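Dual specificity phosphatase 28 (Homo sapiens, PDB 5Y15) is an atypical dual-specificity phosphatase that dephosphorylates a synthetic aryl phosphate in vitro but has almost no detectable activity on phosphotyrosine and none on phosphoserine. Local coordinates at residues G65-P79 with G118-S131. The protein carries 2 engineered substitutions. Numbering follows the deposited sequence.
Engineered in segment 118-131: S124 (natural residue Cys). With PO4 (phosphate ion), chain C.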
loop_
_atom_site.group_PDB
_atom_site.type_symbol
_atom_site.label_atom_id
_atom_site.label_comp_id
_atom_site.label_asym_id
_atom_site.label_seq_id
_atom_site.Cartn_x
_atom_site.Cartn_y
_atom_site.Cartn_z
ATOM N N GLY A 65 3.130 -10.657 13.884
ATOM C CA GLY A 65 4.121 -9.960 13.086
ATOM C C GLY A 65 3.535 -9.280 11.875
ATOM O O GLY A 65 4.219 -9.140 10.854
ATOM N N VAL A 66 2.278 -8.847 11.957
ATOM C CA VAL A 66 1.676 -8.142 10.842
ATOM C C VAL A 66 2.417 -6.833 10.656
ATOM O O VAL A 66 2.550 -6.035 11.588
ATOM C CB VAL A 66 0.177 -7.932 11.083
ATOM C CG1 VAL A 66 -0.388 -6.928 10.088
ATOM C CG2 VAL A 66 -0.550 -9.265 10.933
ATOM N N THR A 67 2.927 -6.616 9.454
ATOM C CA THR A 67 3.652 -5.406 9.135
ATOM C C THR A 67 2.927 -4.571 8.097
ATOM O O THR A 67 3.414 -3.488 7.747
ATOM C CB THR A 67 5.057 -5.746 8.620
ATOM O OG1 THR A 67 4.928 -6.563 7.465
ATOM C CG2 THR A 67 5.838 -6.526 9.673
ATOM N N LEU A 68 1.784 -5.039 7.595
ATOM C CA LEU A 68 1.004 -4.256 6.647
ATOM C C LEU A 68 -0.460 -4.577 6.855
ATOM O O LEU A 68 -0.826 -5.753 6.865
ATOM C CB LEU A 68 1.402 -4.567 5.197
ATOM C CG LEU A 68 0.536 -3.949 4.096
ATOM C CD1 LEU A 68 0.822 -2.471 3.977
ATOM C CD2 LEU A 68 0.720 -4.645 2.745
ATOM N N CYS A 69 -1.282 -3.542 7.039
ATOM C CA CYS A 69 -2.735 -3.678 7.099
ATOM C C CYS A 69 -3.323 -3.178 5.790
ATOM O O CYS A 69 -3.037 -2.051 5.370
ATOM C CB CYS A 69 -3.326 -2.870 8.267
ATOM S SG CYS A 69 -2.762 -3.460 9.872
ATOM N N VAL A 70 -4.170 -3.984 5.171
ATOM C CA VAL A 70 -4.845 -3.599 3.942
ATOM C C VAL A 70 -6.291 -3.355 4.316
ATOM O O VAL A 70 -7.040 -4.307 4.578
ATOM C CB VAL A 70 -4.727 -4.663 2.843
ATOM C CG1 VAL A 70 -5.414 -4.172 1.547
ATOM C CG2 VAL A 70 -3.250 -5.032 2.583
ATOM N N ASN A 71 -6.684 -2.083 4.313
ATOM C CA ASN A 71 -8.018 -1.633 4.715
ATOM C C ASN A 71 -8.802 -1.498 3.424
ATOM O O ASN A 71 -8.617 -0.536 2.683
ATOM C CB ASN A 71 -7.889 -0.310 5.472
ATOM C CG ASN A 71 -9.226 0.260 5.998
ATOM O OD1 ASN A 71 -10.325 -0.170 5.636
ATOM N ND2 ASN A 71 -9.109 1.272 6.840
ATOM N N VAL A 72 -9.641 -2.483 3.117
ATOM C CA VAL A 72 -10.411 -2.467 1.857
ATOM C C VAL A 72 -11.754 -1.825 2.172
ATOM O O VAL A 72 -12.786 -2.484 2.359
ATOM C CB VAL A 72 -10.551 -3.869 1.257
ATOM C CG1 VAL A 72 -10.918 -3.774 -0.233
ATOM C CG2 VAL A 72 -9.259 -4.695 1.478
ATOM N N SER A 73 -11.773 -0.489 2.174
ATOM C CA SER A 73 -13.011 0.243 2.414
ATOM C C SER A 73 -12.764 1.721 2.205
ATOM O O SER A 73 -11.627 2.190 2.226
ATOM C CB SER A 73 -13.537 0.045 3.833
ATOM O OG SER A 73 -12.742 0.823 4.697
ATOM N N ARG A 74 -13.858 2.469 2.115
ATOM C CA ARG A 74 -13.735 3.909 2.004
ATOM C C ARG A 74 -13.832 4.586 3.349
ATOM O O ARG A 74 -13.208 5.633 3.538
ATOM C CB ARG A 74 -14.827 4.462 1.089
ATOM C CG ARG A 74 -14.725 3.965 -0.330
ATOM C CD ARG A 74 -15.773 4.643 -1.172
ATOM N NE ARG A 74 -15.776 4.187 -2.556
ATOM C CZ ARG A 74 -15.238 4.876 -3.555
ATOM N NH1 ARG A 74 -14.637 6.033 -3.300
ATOM N NH2 ARG A 74 -15.286 4.411 -4.796
ATOM N N GLN A 75 -14.479 3.947 4.330
ATOM C CA GLN A 75 -14.820 4.638 5.562
ATOM C C GLN A 75 -14.434 3.878 6.808
ATOM O O GLN A 75 -14.690 4.391 7.898
ATOM C CB GLN A 75 -16.345 4.865 5.659
ATOM C CG GLN A 75 -17.024 5.561 4.499
ATOM C CD GLN A 75 -16.429 6.903 4.183
ATOM O OE1 GLN A 75 -15.766 7.516 5.025
ATOM N NE2 GLN A 75 -16.677 7.386 2.968
ATOM N N GLN A 76 -13.687 2.721 6.692
ATOM C CA GLN A 76 -13.387 2.076 7.958
ATOM C C GLN A 76 -12.063 2.601 8.483
ATOM O O GLN A 76 -11.183 2.962 7.697
ATOM C CB GLN A 76 -13.317 0.543 7.822
ATOM C CG GLN A 76 -14.628 -0.124 7.393
ATOM C CD GLN A 76 -15.696 -0.086 8.483
ATOM O OE1 GLN A 76 -15.425 -0.382 9.653
ATOM N NE2 GLN A 76 -16.918 0.288 8.101
ATOM N N PRO A 77 -11.953 2.758 9.796
ATOM C CA PRO A 77 -10.740 3.344 10.365
ATOM C C PRO A 77 -9.562 2.385 10.254
ATOM O O PRO A 77 -9.691 1.177 10.463
ATOM C CB PRO A 77 -11.136 3.607 11.825
ATOM C CG PRO A 77 -12.209 2.586 12.088
ATOM C CD PRO A 77 -12.997 2.553 10.815
ATOM N N GLY A 78 -8.392 2.957 9.988
ATOM C CA GLY A 78 -7.171 2.211 9.838
ATOM C C GLY A 78 -6.755 1.525 11.117
ATOM O O GLY A 78 -7.345 1.734 12.182
ATOM N N PRO A 79 -5.736 0.678 11.037
ATOM C CA PRO A 79 -5.314 -0.036 12.242
ATOM C C PRO A 79 -4.877 0.957 13.296
ATOM O O PRO A 79 -3.924 1.722 13.115
ATOM C CB PRO A 79 -4.155 -0.911 11.747
ATOM C CG PRO A 79 -3.571 -0.116 10.621
ATOM C CD PRO A 79 -4.792 0.468 9.924
ATOM N N GLY A 118 7.442 -10.180 7.107
ATOM C CA GLY A 118 6.291 -9.834 7.891
ATOM C C GLY A 118 5.053 -10.553 7.407
ATOM O O GLY A 118 5.120 -11.544 6.669
ATOM N N ALA A 119 3.906 -10.033 7.817
ATOM C CA ALA A 119 2.626 -10.622 7.474
ATOM C C ALA A 119 1.650 -9.510 7.143
ATOM O O ALA A 119 1.817 -8.369 7.563
ATOM C CB ALA A 119 2.081 -11.469 8.631
ATOM N N CYS A 120 0.605 -9.852 6.410
ATOM C CA CYS A 120 -0.395 -8.873 6.029
ATOM C C CYS A 120 -1.696 -9.213 6.711
ATOM O O CYS A 120 -2.050 -10.384 6.865
ATOM C CB CYS A 120 -0.670 -8.842 4.524
ATOM S SG CYS A 120 0.753 -8.571 3.490
ATOM N N LEU A 121 -2.424 -8.162 7.072
ATOM C CA LEU A 121 -3.796 -8.285 7.518
ATOM C C LEU A 121 -4.629 -7.569 6.468
ATOM O O LEU A 121 -4.387 -6.395 6.180
ATOM C CB LEU A 121 -3.994 -7.655 8.903
ATOM C CG LEU A 121 -5.443 -7.268 9.143
ATOM C CD1 LEU A 121 -6.271 -8.531 9.367
ATOM C CD2 LEU A 121 -5.621 -6.232 10.277
ATOM N N VAL A 122 -5.555 -8.289 5.853
ATOM C CA VAL A 122 -6.516 -7.731 4.912
ATOM C C VAL A 122 -7.838 -7.691 5.654
ATOM O O VAL A 122 -8.291 -8.724 6.159
ATOM C CB VAL A 122 -6.649 -8.588 3.643
ATOM C CG1 VAL A 122 -7.646 -7.993 2.689
ATOM C CG2 VAL A 122 -5.299 -8.769 2.940
ATOM N N TYR A 123 -8.465 -6.518 5.737
ATOM C CA TYR A 123 -9.716 -6.463 6.473
ATOM C C TYR A 123 -10.723 -5.540 5.812
ATOM O O TYR A 123 -10.373 -4.584 5.117
ATOM C CB TYR A 123 -9.490 -6.053 7.921
ATOM C CG TYR A 123 -9.145 -4.607 8.158
ATOM C CD1 TYR A 123 -7.833 -4.170 8.074
ATOM C CD2 TYR A 123 -10.127 -3.690 8.524
ATOM C CE1 TYR A 123 -7.507 -2.848 8.304
ATOM C CE2 TYR A 123 -9.814 -2.370 8.767
ATOM C CZ TYR A 123 -8.497 -1.952 8.657
ATOM O OH TYR A 123 -8.167 -0.632 8.901
ATOM N N SER A 124 -11.987 -5.857 6.043
ATOM C CA SER A 124 -13.103 -5.046 5.600
ATOM C C SER A 124 -14.068 -5.000 6.770
ATOM O O SER A 124 -13.804 -5.575 7.831
ATOM C CB SER A 124 -13.750 -5.601 4.322
ATOM O OG SER A 124 -14.271 -6.903 4.538
ATOM N N LYS A 125 -15.154 -4.250 6.622
ATOM C CA LYS A 125 -16.073 -4.100 7.748
ATOM C C LYS A 125 -16.548 -5.460 8.254
ATOM O O LYS A 125 -16.266 -5.852 9.393
ATOM C CB LYS A 125 -17.252 -3.221 7.353
ATOM C CG LYS A 125 -18.183 -2.864 8.508
ATOM C CD LYS A 125 -19.398 -2.155 7.934
ATOM C CE LYS A 125 -20.615 -2.339 8.805
ATOM N NZ LYS A 125 -21.766 -1.715 8.122
ATOM N N ASN A 126 -17.241 -6.202 7.394
ATOM C CA ASN A 126 -17.804 -7.496 7.761
ATOM C C ASN A 126 -16.797 -8.646 7.669
ATOM O O ASN A 126 -17.075 -9.737 8.181
ATOM C CB ASN A 126 -19.049 -7.767 6.914
ATOM C CG ASN A 126 -20.148 -6.704 7.138
ATOM O OD1 ASN A 126 -20.329 -6.237 8.255
ATOM N ND2 ASN A 126 -20.873 -6.336 6.084
ATOM N N GLY A 127 -15.666 -8.457 6.996
ATOM C CA GLY A 127 -14.715 -9.559 6.825
ATOM C C GLY A 127 -15.293 -10.681 5.996
ATOM O O GLY A 127 -15.048 -11.862 6.275
ATOM N N ARG A 128 -16.041 -10.328 4.958
ATOM C CA ARG A 128 -16.773 -11.282 4.142
ATOM C C ARG A 128 -16.658 -11.042 2.640
ATOM O O ARG A 128 -16.563 -12.017 1.890
ATOM C CB ARG A 128 -18.247 -11.266 4.568
ATOM C CG ARG A 128 -19.244 -11.756 3.550
ATOM C CD ARG A 128 -20.658 -11.660 4.123
ATOM N NE ARG A 128 -21.326 -10.392 3.849
ATOM C CZ ARG A 128 -21.777 -9.560 4.787
ATOM N NH1 ARG A 128 -21.640 -9.875 6.073
ATOM N NH2 ARG A 128 -22.383 -8.424 4.441
ATOM N N SER A 129 -16.586 -9.799 2.173
ATOM C CA SER A 129 -16.581 -9.526 0.741
ATOM C C SER A 129 -15.278 -8.882 0.270
ATOM O O SER A 129 -14.456 -9.524 -0.391
ATOM C CB SER A 129 -17.778 -8.641 0.392
ATOM O OG SER A 129 -17.923 -8.492 -1.007
ATOM N N ARG A 130 -15.094 -7.597 0.572
ATOM C CA ARG A 130 -13.933 -6.868 0.072
ATOM C C ARG A 130 -12.618 -7.542 0.456
ATOM O O ARG A 130 -11.731 -7.729 -0.390
ATOM C CB ARG A 130 -13.978 -5.421 0.571
ATOM C CG ARG A 130 -14.980 -4.585 -0.230
ATOM C CD ARG A 130 -15.265 -3.222 0.419
ATOM N NE ARG A 130 -15.779 -3.370 1.774
ATOM C CZ ARG A 130 -16.200 -2.366 2.542
ATOM N NH1 ARG A 130 -16.174 -1.101 2.102
ATOM N NH2 ARG A 130 -16.641 -2.638 3.760
ATOM N N SER A 131 -12.449 -7.848 1.746
ATOM C CA SER A 131 -11.211 -8.432 2.218
ATOM C C SER A 131 -11.043 -9.859 1.710
ATOM O O SER A 131 -9.916 -10.293 1.452
ATOM C CB SER A 131 -11.180 -8.389 3.736
ATOM O OG SER A 131 -12.303 -9.099 4.236
HETATM P P PO4 C . -17.303 -6.550 3.664
HETATM O O1 PO4 C . -16.383 -7.671 4.130
HETATM O O2 PO4 C . -18.712 -7.065 3.453
HETATM O O3 PO4 C . -16.817 -6.079 2.325
HETATM O O4 PO4 C . -17.229 -5.511 4.771
HETATM O O HOH W 1 -16.667 1.712 3.385
#
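Y123 lies with one ring face against N71, whose CA sits 4.1 Å from the ring centroid in a CH-pi contact. The N71 amide runs across the phenol at its OH end, the two planes 29° apart. Y123 OH donates to P77 O at 2.8 Å, N71 ND2 donates to Q76 O at 2.8 Å and also bonds E86, and S73 OG donates to N71 OD1; these bonds tie the loop after N71 round the hydroxyl end of the tyrosine. N71 and Y123 project from the same sheet face, toward the C-terminal ends of parallel strands 66-71 and 119-123, joined by backbone hydrogen bonds such as V70 N to L121 O. These are neighbours in the central sheet of the protein tyrosine phosphatase fold; 119-123 leads into the phosphate-binding P-loop, where S124 is an engineered replacement for the natural cysteine, the inferred nucleophile. V72 O lies over one face of the R130 guanidinium, 3.1 Å above its plane and toward the rim. A turn about the R130 CG-CD bond (chi3 -58°) carries the guanidinium to the phosphate, NE and NH2 donating to O3 (3.0 Å) and O4 (3.1 Å); NH1 bonds V91 O. Q76 NE2 crosses K125, 3.4 Å from CG.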